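Local coordinates for protein Vv2_1132 (Vibrio vulnificus CMCP6, PDB 5Y9S) that probably binds DNA through a winged helix-turn-helix domain and regulates transcription as a tetrameric LysR-type regulator, with a periplasmic-binding-protein-like domain likely to sense an effector, at residues L106-V111 and L234-V239; V183-P188 and L265-E270; Q198-L203 and A246-V251. One frame throughout, in Å; residues are numbered along the deposited sequence.

Contact 1: L106-V111 and L234-V239; sequences LHTLAV and LSESLV
Thr-108 meets Glu-236 with its methyl and CB rather than its hydroxyl: OE2 of Glu-236 lies 3.2 Å from Thr-108 CG2, the two side chains crossing at about a right angle. The same CG2 stands 3.7 Å from Ser-235 N, at the first turn of helix 235-243, and also touches CA and CD2 of Leu-234, the N-cap residue. Val-111 and Glu-236 reach toward each other tip to tip, Val-111 CG2 lying 3.7 Å from Glu-236 CG; the bend at chi2 (78°) puts Glu-236 CD 4.0 Å from that methyl. No direct hydrogen bond joins the segments; a water instead spans Ser-235 OG at 3.2 Å and, weakly, Thr-108 OG1. The axes of 107-111 and 235-239 approach to 10.5 Å at 72°. Farther out, Glu-236 OE1 is bonded to His-107 NE2 of the second subunit, OE2 weakly to Asn-112, and Ser-235 OG to Tyr-205 OH. The subunit exchange is reciprocal, Ser-237 OG of each chain bonding to Ala-110 O of the other, consistent with the helix-helix dimers of LysR regulatory domains. Helix 107-112 rests on strand 129-134, and helix 235-243 lies against strands 225-232 and 248-252.

Contact 2: V183-P188 and L265-E270; sequences VPVVAP and LVIAFE
Val-186 and Val-266 face each other as an antiparallel hydrogen-bonded pair, each backbone serving as donor and acceptor. Val-266 N gives a straight bond to Val-186 O (2.9 Å, 171°), nearly in line with the carbonyl, whereas the return bond from Val-186 N to Val-266 O is more bent (3.0 Å, 143°). Val-266 O also receives a CA-H...O contact from Val-185. A third bond, Ala-268 N to Pro-184 O at 2.9 Å, is straight at hydrogen, although its donor is tilted 34° from the carbonyl plane. Pro-184 has no N-H to offer, but its carbonyl also takes a CA-H...O contact from Ile-267, whose CA lies 3.4 Å from Pro-184 O. This short ladder fastens strand 266-267 to the end of the long strand 172-186 in the regulatory domain, which has the periplasmic-binding-protein fold. The N-H groups of Val-183 and Val-185 turn the other way, to the carbonyls of Val-251 and Ala-249 in strand 248-252. Val-186 CG1 packs on Ala-268 CB on one face of the sheet; on the other, Ile-267 CG1 touches Val-183 CG2 at 4.1 Å. Leu-265 CD2 comes within 3.6 Å of Val-186 O, while Pro-188 CG leans on Val-266 CG2. Pro-184 CG approaches the Phe-269 ring obliquely, Ala-268 CB lies 4.0 Å above the centre of one face, and Trp-275 meets the ring edge-to-face.

Contact 3: Q198-L203 and A246-V251; sequences QTIPYL and AGVAWV
Leu-203 O takes a hydrogen bond from a water at 2.8 Å, and the same water accepts from Trp-250 N, spanning the 4.4 Å between Leu-203 O and Trp-250 N. The setting is a pair of beta-alpha-beta crossovers in the periplasmic-binding-protein-like domain: strand 199-205 leads through helix 210-220 to strand 225-232, and helix 235-243 carries the chain on to strand 248-252, with 199-205 lying between the other two strands. Just before the water the strands pair directly in parallel: Val-248 N bonds to Pro-201 O and Leu-203 N to Val-248 O, the latter almost perfectly straight at 178°. The axes of 199-203 and 248-251 cross at -37°. Gly-247, in a backbone conformation that other residues rarely adopt, brings its CA to 3.3 Å from Pro-201 O. Leu-203 fans out beside Gly-247, CD1 lying 3.4 Å from Gly-247 O and also meeting Ala-249 CB, while CD2 reaches Ala-246 CB. On the opposite face of the sheet Val-248 CG1, between its own backbone N and carbonyl carbon (chi1 56°), presses on Ile-200 CG2. Tyr-202 CD1 is 3.6 Å from Val-248 O, which sits at the ring edge near its plane. Helix 210-220 packs on both Tyr-202 and Trp-250, and Tyr-202 OH is hydrogen-bonded to Glu-216 OE2. The two aromatic side chains cross at about a right angle, with Tyr-202 CE1 3.9 Å from Trp-250 CE3.

In the fold
From the N terminus the chain first reaches 106-111, the opening half of contact 1, directly after strand 100-105. It then runs through 183-188 and 198-203 before returning at 234-239 to close contact 1. Contact 3 closes soon after, at 246-251, and contact 2 last, at 265-270. Contact 3 therefore lies wholly within the span of contact 2, while contact 1 crosses both. Contacts 2 and 3 share the sheet, their centres about 10 Å apart, because strands 172-186 and 248-252 are neighbours. Contact 1 ties the part with strands 100-105, 129-134 and 153-157 to helix 235-243, which joins this sheet: Leu-238 packs on Leu-203, Ala-249 and Val-251, and Val-239 on Leu-265.

Contact 1: L106-V111 and L234-V239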
ATOM      1  N   LEU D 106      27.519   0.559 -15.929  1.00 34.99           N
ATOM      2  CA  LEU D 106      26.585  -0.282 -16.651  1.00 39.22           C
ATOM      3  C   LEU D 106      27.019  -1.738 -16.544  1.00 35.92           C
ATOM      4  O   LEU D 106      28.190  -2.044 -16.285  1.00 24.91           O
ATOM      5  CB  LEU D 106      26.503   0.139 -18.117  1.00 43.12           C
ATOM      6  CG  LEU D 106      25.874   1.516 -18.330  1.00 45.63           C
ATOM      7  CD1 LEU D 106      26.936   2.649 -18.241  1.00 53.48           C
ATOM      8  CD2 LEU D 106      25.100   1.539 -19.639  1.00 25.92           C
ATOM      9  N   HIS D 107      26.051  -2.637 -16.770  1.00 30.54           N
ATOM     10  CA  HIS D 107      26.298  -4.072 -16.646  1.00 30.45           C
ATOM     11  C   HIS D 107      27.430  -4.530 -17.552  1.00 40.06           C
ATOM     12  O   HIS D 107      28.284  -5.324 -17.134  1.00 31.59           O
ATOM     13  CB  HIS D 107      25.034  -4.859 -16.984  1.00 29.15           C
ATOM     14  CG  HIS D 107      24.047  -4.928 -15.864  1.00 23.82           C
ATOM     15  ND1 HIS D 107      23.355  -3.826 -15.413  1.00 28.88           N
ATOM     16  CD2 HIS D 107      23.639  -5.970 -15.101  1.00 25.99           C
ATOM     17  CE1 HIS D 107      22.555  -4.187 -14.425  1.00 24.59           C
ATOM     18  NE2 HIS D 107      22.708  -5.484 -14.216  1.00 23.46           N
ATOM     19  N   THR D 108      27.442  -4.058 -18.803  1.00 40.52           N
ATOM     20  CA  THR D 108      28.433  -4.538 -19.760  1.00 45.32           C
ATOM     21  C   THR D 108      29.838  -4.194 -19.291  1.00 39.80           C
ATOM     22  O   THR D 108      30.719  -5.058 -19.243  1.00 36.84           O
ATOM     23  CB  THR D 108      28.166  -3.947 -21.145  1.00 53.25           C
ATOM     24  OG1 THR D 108      28.245  -2.517 -21.081  1.00 58.32           O
ATOM     25  CG2 THR D 108      26.775  -4.329 -21.621  1.00 56.95           C
ATOM     26  N   LEU D 109      30.052  -2.934 -18.906  1.00 39.94           N
ATOM     27  CA  LEU D 109      31.382  -2.506 -18.496  1.00 33.43           C
ATOM     28  C   LEU D 109      31.863  -3.287 -17.289  1.00 34.16           C
ATOM     29  O   LEU D 109      33.071  -3.487 -17.119  1.00 29.00           O
ATOM     30  CB  LEU D 109      31.373  -1.007 -18.197  1.00 37.18           C
ATOM     31  CG  LEU D 109      31.114  -0.059 -19.372  1.00 29.61           C
ATOM     32  CD1 LEU D 109      31.189   1.381 -18.906  1.00 28.77           C
ATOM     33  CD2 LEU D 109      32.125  -0.325 -20.481  1.00 25.64           C
ATOM     34  N   ALA D 110      30.934  -3.768 -16.461  1.00 33.55           N
ATOM     35  CA  ALA D 110      31.311  -4.444 -15.227  1.00 35.21           C
ATOM     36  C   ALA D 110      31.986  -5.798 -15.453  1.00 42.45           C
ATOM     37  O   ALA D 110      32.634  -6.300 -14.528  1.00 46.59           O
ATOM     38  CB  ALA D 110      30.079  -4.621 -14.337  1.00 22.81           C
ATOM     39  N   VAL D 111      31.854  -6.413 -16.635  1.00 31.90           N
ATOM     40  CA  VAL D 111      32.412  -7.743 -16.843  1.00 29.21           C
ATOM     41  C   VAL D 111      33.622  -7.740 -17.771  1.00 34.01           C
ATOM     42  O   VAL D 111      34.528  -8.558 -17.582  1.00 34.09           O
ATOM     43  CB  VAL D 111      31.347  -8.754 -17.335  1.00 36.32           C
ATOM     44  CG1 VAL D 111      30.056  -8.602 -16.560  1.00 34.52           C
ATOM     45  CG2 VAL D 111      31.080  -8.621 -18.821  1.00 41.03           C
ATOM     46  N   LEU D 234      23.197  -6.304 -23.996  1.00 19.79           N
ATOM     47  CA  LEU D 234      24.436  -6.878 -23.470  1.00 18.50           C
ATOM     48  C   LEU D 234      25.384  -7.168 -24.620  1.00 25.82           C
ATOM     49  O   LEU D 234      25.156  -8.104 -25.398  1.00 28.42           O
ATOM     50  CB  LEU D 234      24.147  -8.144 -22.663  1.00 17.03           C
ATOM     51  CG  LEU D 234      23.156  -7.904 -21.525  1.00 25.37           C
ATOM     52  CD1 LEU D 234      22.762  -9.183 -20.858  1.00 21.62           C
ATOM     53  CD2 LEU D 234      23.746  -6.924 -20.501  1.00 36.50           C
ATOM     54  N   SER D 235      26.451  -6.368 -24.709  1.00 28.86           N
ATOM     55  CA  SER D 235      27.505  -6.610 -25.691  1.00 27.74           C
ATOM     56  C   SER D 235      27.926  -8.069 -25.699  1.00 24.62           C
ATOM     57  O   SER D 235      28.080  -8.681 -26.764  1.00 29.79           O
ATOM     58  CB  SER D 235      28.710  -5.707 -25.399  1.00 22.50           C
ATOM     59  OG  SER D 235      28.511  -4.444 -26.005  1.00 24.73           O
ATOM     60  N   GLU D 236      28.075  -8.653 -24.512  1.00 21.74           N
ATOM     61  CA  GLU D 236      28.580 -10.013 -24.394  1.00 25.76           C
ATOM     62  C   GLU D 236      27.642 -11.029 -25.024  1.00 25.65           C
ATOM     63  O   GLU D 236      28.093 -12.106 -25.421  1.00 19.03           O
ATOM     64  CB  GLU D 236      28.826 -10.351 -22.920  1.00 22.50           C
ATOM     65  CG  GLU D 236      29.392  -9.165 -22.088  1.00 38.69           C
ATOM     66  CD  GLU D 236      28.325  -8.127 -21.693  1.00 34.98           C
ATOM     67  OE1 GLU D 236      27.402  -8.459 -20.937  1.00 32.20           O
ATOM     68  OE2 GLU D 236      28.388  -6.982 -22.186  1.00 42.88           O
ATOM     69  N   SER D 237      26.353 -10.705 -25.135  1.00 17.80           N
ATOM     70  CA  SER D 237      25.410 -11.600 -25.802  1.00 19.63           C
ATOM     71  C   SER D 237      25.550 -11.502 -27.308  1.00 24.49           C
ATOM     72  O   SER D 237      25.505 -12.524 -28.000  1.00 29.00           O
ATOM     73  CB  SER D 237      23.968 -11.269 -25.409  1.00 17.25           C
ATOM     74  OG  SER D 237      23.666 -11.838 -24.170  1.00 32.29           O
ATOM     75  N   LEU D 238      25.682 -10.274 -27.826  1.00 18.30           N
ATOM     76  CA  LEU D 238      25.963 -10.121 -29.239  1.00 18.87           C
ATOM     77  C   LEU D 238      27.156 -10.976 -29.626  1.00 23.50           C
ATOM     78  O   LEU D 238      27.110 -11.711 -30.622  1.00 25.37           O
ATOM     79  CB  LEU D 238      26.225  -8.657 -29.578  1.00 18.65           C
ATOM     80  CG  LEU D 238      25.015  -7.768 -29.342  1.00 22.57           C
ATOM     81  CD1 LEU D 238      25.461  -6.330 -29.428  1.00 22.69           C
ATOM     82  CD2 LEU D 238      23.892  -8.061 -30.321  1.00 18.01           C
ATOM     83  N   VAL D 239      28.207 -10.944 -28.798  1.00 19.79           N
ATOM     84  CA  VAL D 239      29.437 -11.660 -29.120  1.00 23.95           C
ATOM     85  C   VAL D 239      29.176 -13.165 -29.214  1.00 26.40           C
ATOM     86  O   VAL D 239      29.590 -13.812 -30.179  1.00 21.93           O
ATOM     87  CB  VAL D 239      30.533 -11.320 -28.094  1.00 24.41           C
ATOM     88  CG1 VAL D 239      31.677 -12.351 -28.161  1.00 21.51           C
ATOM     89  CG2 VAL D 239      31.049  -9.906 -28.364  1.00 20.47           C
TER
HETATM   90  O   HOH W   1      30.071  -2.872 -23.739  1.00 31.83           O

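Contact 2: V183-P188 and L265-E270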
ATOM      1  N   VAL D 183      33.342  -1.912 -33.685  1.00 21.85           N
ATOM      2  CA  VAL D 183      33.638  -2.501 -34.995  1.00 23.69           C
ATOM      3  C   VAL D 183      32.644  -3.588 -35.362  1.00 22.51           C
ATOM      4  O   VAL D 183      32.101  -4.256 -34.477  1.00 21.98           O
ATOM      5  CB  VAL D 183      35.064  -3.055 -35.035  1.00 27.35           C
ATOM      6  CG1 VAL D 183      36.049  -1.932 -34.703  1.00 23.60           C
ATOM      7  CG2 VAL D 183      35.203  -4.253 -34.083  1.00 23.25           C
ATOM      8  N   PRO D 184      32.352  -3.778 -36.645  1.00 26.43           N
ATOM      9  CA  PRO D 184      31.482  -4.891 -37.048  1.00 23.94           C
ATOM     10  C   PRO D 184      32.285  -6.185 -37.076  1.00 23.67           C
ATOM     11  O   PRO D 184      33.369  -6.238 -37.663  1.00 36.78           O
ATOM     12  CB  PRO D 184      31.016  -4.489 -38.447  1.00 25.22           C
ATOM     13  CG  PRO D 184      32.169  -3.666 -38.985  1.00 28.65           C
ATOM     14  CD  PRO D 184      32.775  -2.953 -37.793  1.00 23.64           C
ATOM     15  N   VAL D 185      31.760  -7.224 -36.426  1.00 23.37           N
ATOM     16  CA  VAL D 185      32.416  -8.524 -36.366  1.00 23.97           C
ATOM     17  C   VAL D 185      31.473  -9.603 -36.876  1.00 29.26           C
ATOM     18  O   VAL D 185      30.247  -9.450 -36.868  1.00 23.59           O
ATOM     19  CB  VAL D 185      32.884  -8.892 -34.943  1.00 25.28           C
ATOM     20  CG1 VAL D 185      34.023  -7.966 -34.493  1.00 27.55           C
ATOM     21  CG2 VAL D 185      31.688  -8.888 -33.981  1.00 22.66           C
ATOM     22  N   VAL D 186      32.077 -10.722 -37.291  1.00 25.09           N
ATOM     23  CA  VAL D 186      31.345 -11.829 -37.898  1.00 25.64           C
ATOM     24  C   VAL D 186      32.147 -13.105 -37.695  1.00 27.51           C
ATOM     25  O   VAL D 186      33.376 -13.073 -37.591  1.00 28.06           O
ATOM     26  CB  VAL D 186      31.075 -11.554 -39.401  1.00 29.72           C
ATOM     27  CG1 VAL D 186      32.352 -11.581 -40.186  1.00 26.93           C
ATOM     28  CG2 VAL D 186      30.078 -12.543 -39.959  1.00 38.98           C
ATOM     29  N   ALA D 187      31.445 -14.235 -37.637  1.00 27.37           N
ATOM     30  CA  ALA D 187      32.135 -15.513 -37.559  1.00 27.07           C
ATOM     31  C   ALA D 187      32.883 -15.762 -38.871  1.00 34.46           C
ATOM     32  O   ALA D 187      32.419 -15.349 -39.938  1.00 28.39           O
ATOM     33  CB  ALA D 187      31.147 -16.648 -37.272  1.00 27.05           C
ATOM     34  N   PRO D 188      34.058 -16.394 -38.819  1.00 36.22           N
ATOM     35  CA  PRO D 188      34.855 -16.544 -40.050  1.00 36.97           C
ATOM     36  C   PRO D 188      34.123 -17.257 -41.169  1.00 35.68           C
ATOM     37  O   PRO D 188      34.303 -16.906 -42.342  1.00 44.36           O
ATOM     38  CB  PRO D 188      36.075 -17.337 -39.570  1.00 37.92           C
ATOM     39  CG  PRO D 188      36.209 -16.957 -38.127  1.00 40.73           C
ATOM     40  CD  PRO D 188      34.799 -16.834 -37.624  1.00 37.89           C
ATOM     41  N   LEU D 265      36.335 -14.756 -34.267  1.00 29.45           N
ATOM     42  CA  LEU D 265      35.618 -13.643 -34.868  1.00 26.54           C
ATOM     43  C   LEU D 265      36.603 -12.876 -35.719  1.00 30.19           C
ATOM     44  O   LEU D 265      37.791 -12.811 -35.401  1.00 27.57           O
ATOM     45  CB  LEU D 265      35.012 -12.695 -33.825  1.00 25.40           C
ATOM     46  CG  LEU D 265      33.769 -13.153 -33.085  1.00 24.67           C
ATOM     47  CD1 LEU D 265      33.525 -12.251 -31.900  1.00 23.72           C
ATOM     48  CD2 LEU D 265      32.560 -13.167 -34.043  1.00 24.54           C
ATOM     49  N   VAL D 266      36.105 -12.306 -36.805  1.00 27.17           N
ATOM     50  CA  VAL D 266      36.905 -11.451 -37.664  1.00 27.67           C
ATOM     51  C   VAL D 266      36.175 -10.128 -37.838  1.00 33.19           C
ATOM     52  O   VAL D 266      34.938 -10.094 -37.940  1.00 26.38           O
ATOM     53  CB  VAL D 266      37.170 -12.101 -39.043  1.00 28.75           C
ATOM     54  CG1 VAL D 266      38.256 -11.340 -39.781  1.00 34.26           C
ATOM     55  CG2 VAL D 266      37.600 -13.561 -38.902  1.00 36.76           C
ATOM     56  N   ILE D 267      36.942  -9.038 -37.872  1.00 27.00           N
ATOM     57  CA  ILE D 267      36.378  -7.750 -38.230  1.00 26.53           C
ATOM     58  C   ILE D 267      35.908  -7.819 -39.678  1.00 27.07           C
ATOM     59  O   ILE D 267      36.612  -8.343 -40.548  1.00 36.44           O
ATOM     60  CB  ILE D 267      37.411  -6.634 -38.020  1.00 29.65           C
ATOM     61  CG1 ILE D 267      37.695  -6.455 -36.528  1.00 31.93           C
ATOM     62  CG2 ILE D 267      36.935  -5.332 -38.650  1.00 26.46           C
ATOM     63  CD1 ILE D 267      38.965  -5.695 -36.246  1.00 36.66           C
ATOM     64  N   ALA D 268      34.691  -7.353 -39.932  1.00 29.09           N
ATOM     65  CA  ALA D 268      34.139  -7.325 -41.281  1.00 33.37           C
ATOM     66  C   ALA D 268      34.355  -5.952 -41.906  1.00 32.01           C
ATOM     67  O   ALA D 268      34.365  -4.930 -41.218  1.00 37.66           O
ATOM     68  CB  ALA D 268      32.644  -7.669 -41.278  1.00 32.14           C
ATOM     69  N   PHE D 269      34.526  -5.936 -43.223  1.00 33.81           N
ATOM     70  CA  PHE D 269      34.731  -4.691 -43.968  1.00 36.85           C
ATOM     71  C   PHE D 269      35.964  -3.935 -43.485  1.00 39.88           C
ATOM     72  O   PHE D 269      35.988  -2.704 -43.459  1.00 39.82           O
ATOM     73  CB  PHE D 269      33.488  -3.804 -43.904  1.00 33.72           C
ATOM     74  CG  PHE D 269      32.191  -4.561 -44.017  1.00 45.81           C
ATOM     75  CD1 PHE D 269      31.997  -5.493 -45.033  1.00 52.53           C
ATOM     76  CD2 PHE D 269      31.164  -4.340 -43.116  1.00 42.90           C
ATOM     77  CE1 PHE D 269      30.806  -6.179 -45.152  1.00 50.14           C
ATOM     78  CE2 PHE D 269      29.953  -5.027 -43.230  1.00 43.55           C
ATOM     79  CZ  PHE D 269      29.778  -5.943 -44.251  1.00 49.82           C
ATOM     80  N   GLU D 270      36.985  -4.697 -43.102  1.00 37.36           N
ATOM     81  CA  GLU D 270      38.330  -4.244 -42.775  1.00 53.98           C
ATOM     82  C   GLU D 270      38.734  -3.036 -43.597  1.00 54.59           C
ATOM     83  O   GLU D 270      39.348  -2.100 -43.079  1.00 55.29           O
ATOM     84  CB  GLU D 270      39.341  -5.373 -43.022  1.00 63.49           C
ATOM     85  CG  GLU D 270      38.969  -6.734 -42.406  1.00 76.30           C
ATOM     86  CD  GLU D 270      37.911  -7.524 -43.204  1.00 83.64           C
ATOM     87  OE1 GLU D 270      37.055  -6.903 -43.878  1.00 83.84           O
ATOM     88  OE2 GLU D 270      37.926  -8.777 -43.132  1.00 83.55           O
TER

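Contact 3: Q198-L203 and A246-V251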
ATOM      1  N   GLN D 198      24.549  -7.969 -49.999  1.00 67.65           N
ATOM      2  CA  GLN D 198      23.295  -8.703 -49.814  1.00 66.57           C
ATOM      3  C   GLN D 198      22.515  -8.250 -48.576  1.00 61.81           C
ATOM      4  O   GLN D 198      22.773  -7.178 -48.023  1.00 57.62           O
ATOM      5  CB  GLN D 198      23.566 -10.201 -49.714  1.00 64.92           C
ATOM      6  CG  GLN D 198      22.967 -11.012 -50.840  1.00 72.43           C
ATOM      7  CD  GLN D 198      23.589 -12.391 -50.945  1.00 77.66           C
ATOM      8  OE1 GLN D 198      24.516 -12.724 -50.200  1.00 75.01           O
ATOM      9  NE2 GLN D 198      23.089 -13.200 -51.880  1.00 80.86           N
ATOM     10  N   THR D 199      21.552  -9.080 -48.166  1.00 61.00           N
ATOM     11  CA  THR D 199      20.784  -8.871 -46.942  1.00 55.95           C
ATOM     12  C   THR D 199      21.439  -9.665 -45.815  1.00 55.35           C
ATOM     13  O   THR D 199      21.525 -10.899 -45.880  1.00 50.95           O
ATOM     14  CB  THR D 199      19.325  -9.294 -47.128  1.00 52.68           C
ATOM     15  OG1 THR D 199      18.597  -8.253 -47.800  1.00 55.83           O
ATOM     16  CG2 THR D 199      18.657  -9.598 -45.776  1.00 37.13           C
ATOM     17  N   ILE D 200      21.896  -8.962 -44.792  1.00 51.75           N
ATOM     18  CA  ILE D 200      22.778  -9.512 -43.766  1.00 47.35           C
ATOM     19  C   ILE D 200      22.016  -9.555 -42.453  1.00 42.30           C
ATOM     20  O   ILE D 200      21.467  -8.527 -42.038  1.00 40.45           O
ATOM     21  CB  ILE D 200      24.054  -8.671 -43.603  1.00 50.05           C
ATOM     22  CG1 ILE D 200      24.488  -8.100 -44.953  1.00 51.45           C
ATOM     23  CG2 ILE D 200      25.130  -9.504 -42.962  1.00 51.67           C
ATOM     24  CD1 ILE D 200      25.643  -7.130 -44.863  1.00 49.67           C
ATOM     25  N   PRO D 201      21.973 -10.693 -41.768  1.00 33.71           N
ATOM     26  CA  PRO D 201      21.366 -10.718 -40.437  1.00 29.30           C
ATOM     27  C   PRO D 201      22.158  -9.827 -39.494  1.00 36.18           C
ATOM     28  O   PRO D 201      23.392  -9.835 -39.488  1.00 35.20           O
ATOM     29  CB  PRO D 201      21.446 -12.194 -40.029  1.00 39.50           C
ATOM     30  CG  PRO D 201      21.817 -12.943 -41.282  1.00 40.38           C
ATOM     31  CD  PRO D 201      22.582 -11.982 -42.122  1.00 40.32           C
ATOM     32  N   TYR D 202      21.433  -9.046 -38.700  1.00 33.56           N
ATOM     33  CA  TYR D 202      22.017  -7.974 -37.907  1.00 31.08           C
ATOM     34  C   TYR D 202      21.698  -8.225 -36.443  1.00 27.12           C
ATOM     35  O   TYR D 202      20.523  -8.356 -36.082  1.00 29.56           O
ATOM     36  CB  TYR D 202      21.476  -6.621 -38.371  1.00 29.48           C
ATOM     37  CG  TYR D 202      21.848  -5.451 -37.488  1.00 33.97           C
ATOM     38  CD1 TYR D 202      23.129  -5.321 -36.957  1.00 37.61           C
ATOM     39  CD2 TYR D 202      20.922  -4.464 -37.203  1.00 33.64           C
ATOM     40  CE1 TYR D 202      23.470  -4.241 -36.149  1.00 30.02           C
ATOM     41  CE2 TYR D 202      21.254  -3.374 -36.406  1.00 32.25           C
ATOM     42  CZ  TYR D 202      22.524  -3.275 -35.881  1.00 34.47           C
ATOM     43  OH  TYR D 202      22.836  -2.197 -35.084  1.00 50.48           O
ATOM     44  N   LEU D 203      22.742  -8.307 -35.608  1.00 28.80           N
ATOM     45  CA  LEU D 203      22.604  -8.496 -34.160  1.00 27.94           C
ATOM     46  C   LEU D 203      22.811  -7.138 -33.490  1.00 25.96           C
ATOM     47  O   LEU D 203      23.936  -6.636 -33.439  1.00 22.34           O
ATOM     48  CB  LEU D 203      23.610  -9.521 -33.637  1.00 21.66           C
ATOM     49  CG  LEU D 203      23.876 -10.772 -34.479  1.00 27.94           C
ATOM     50  CD1 LEU D 203      25.287 -11.327 -34.204  1.00 31.11           C
ATOM     51  CD2 LEU D 203      22.830 -11.830 -34.196  1.00 20.60           C
ATOM     52  N   ALA D 246      25.273 -16.169 -36.250  1.00 24.18           N
ATOM     53  CA  ALA D 246      23.911 -15.692 -36.406  1.00 23.63           C
ATOM     54  C   ALA D 246      23.821 -14.367 -37.157  1.00 23.63           C
ATOM     55  O   ALA D 246      22.711 -13.922 -37.468  1.00 29.25           O
ATOM     56  CB  ALA D 246      23.263 -15.572 -35.033  1.00 25.28           C
ATOM     57  N   GLY D 247      24.938 -13.743 -37.488  1.00 25.92           N
ATOM     58  CA  GLY D 247      24.902 -12.481 -38.191  1.00 26.59           C
ATOM     59  C   GLY D 247      26.048 -11.596 -37.747  1.00 33.28           C
ATOM     60  O   GLY D 247      26.949 -12.024 -37.029  1.00 26.40           O
ATOM     61  N   VAL D 248      25.978 -10.340 -38.183  1.00 23.04           N
ATOM     62  CA  VAL D 248      27.016  -9.354 -37.928  1.00 22.93           C
ATOM     63  C   VAL D 248      26.580  -8.463 -36.769  1.00 25.97           C
ATOM     64  O   VAL D 248      25.411  -8.061 -36.674  1.00 21.37           O
ATOM     65  CB  VAL D 248      27.306  -8.541 -39.210  1.00 27.46           C
ATOM     66  CG1 VAL D 248      26.044  -7.905 -39.722  1.00 23.17           C
ATOM     67  CG2 VAL D 248      28.381  -7.491 -38.976  1.00 23.43           C
ATOM     68  N   ALA D 249      27.511  -8.201 -35.856  1.00 21.70           N
ATOM     69  CA  ALA D 249      27.309  -7.324 -34.709  1.00 23.32           C
ATOM     70  C   ALA D 249      28.356  -6.218 -34.718  1.00 30.36           C
ATOM     71  O   ALA D 249      29.515  -6.450 -35.089  1.00 21.63           O
ATOM     72  CB  ALA D 249      27.400  -8.112 -33.396  1.00 20.49           C
ATOM     73  N   TRP D 250      27.940  -5.010 -34.331  1.00 23.49           N
ATOM     74  CA  TRP D 250      28.864  -3.914 -34.041  1.00 20.40           C
ATOM     75  C   TRP D 250      29.119  -3.915 -32.536  1.00 19.85           C
ATOM     76  O   TRP D 250      28.180  -3.775 -31.742  1.00 19.13           O
ATOM     77  CB  TRP D 250      28.305  -2.559 -34.505  1.00 20.19           C
ATOM     78  CG  TRP D 250      28.697  -2.181 -35.946  1.00 25.97           C
ATOM     79  CD1 TRP D 250      29.652  -1.275 -36.338  1.00 27.58           C
ATOM     80  CD2 TRP D 250      28.147  -2.722 -37.155  1.00 21.43           C
ATOM     81  NE1 TRP D 250      29.728  -1.235 -37.713  1.00 33.99           N
ATOM     82  CE2 TRP D 250      28.806  -2.104 -38.234  1.00 27.29           C
ATOM     83  CE3 TRP D 250      27.159  -3.671 -37.425  1.00 24.52           C
ATOM     84  CZ2 TRP D 250      28.510  -2.408 -39.565  1.00 22.78           C
ATOM     85  CZ3 TRP D 250      26.859  -3.970 -38.756  1.00 22.01           C
ATOM     86  CH2 TRP D 250      27.533  -3.349 -39.798  1.00 22.71           C
ATOM     87  N   VAL D 251      30.378  -4.105 -32.151  1.00 20.23           N
ATOM     88  CA  VAL D 251      30.746  -4.257 -30.741  1.00 19.85           C
ATOM     89  C   VAL D 251      32.042  -3.515 -30.477  1.00 26.22           C
ATOM     90  O   VAL D 251      32.911  -3.374 -31.350  1.00 20.90           O
ATOM     91  CB  VAL D 251      30.923  -5.739 -30.342  1.00 27.92           C
ATOM     92  CG1 VAL D 251      29.615  -6.498 -30.460  1.00 20.91           C
ATOM     93  CG2 VAL D 251      32.042  -6.400 -31.171  1.00 21.00           C
TER
HETATM   94  O   HOH W   2      25.607  -4.449 -32.954  1.00 20.52           O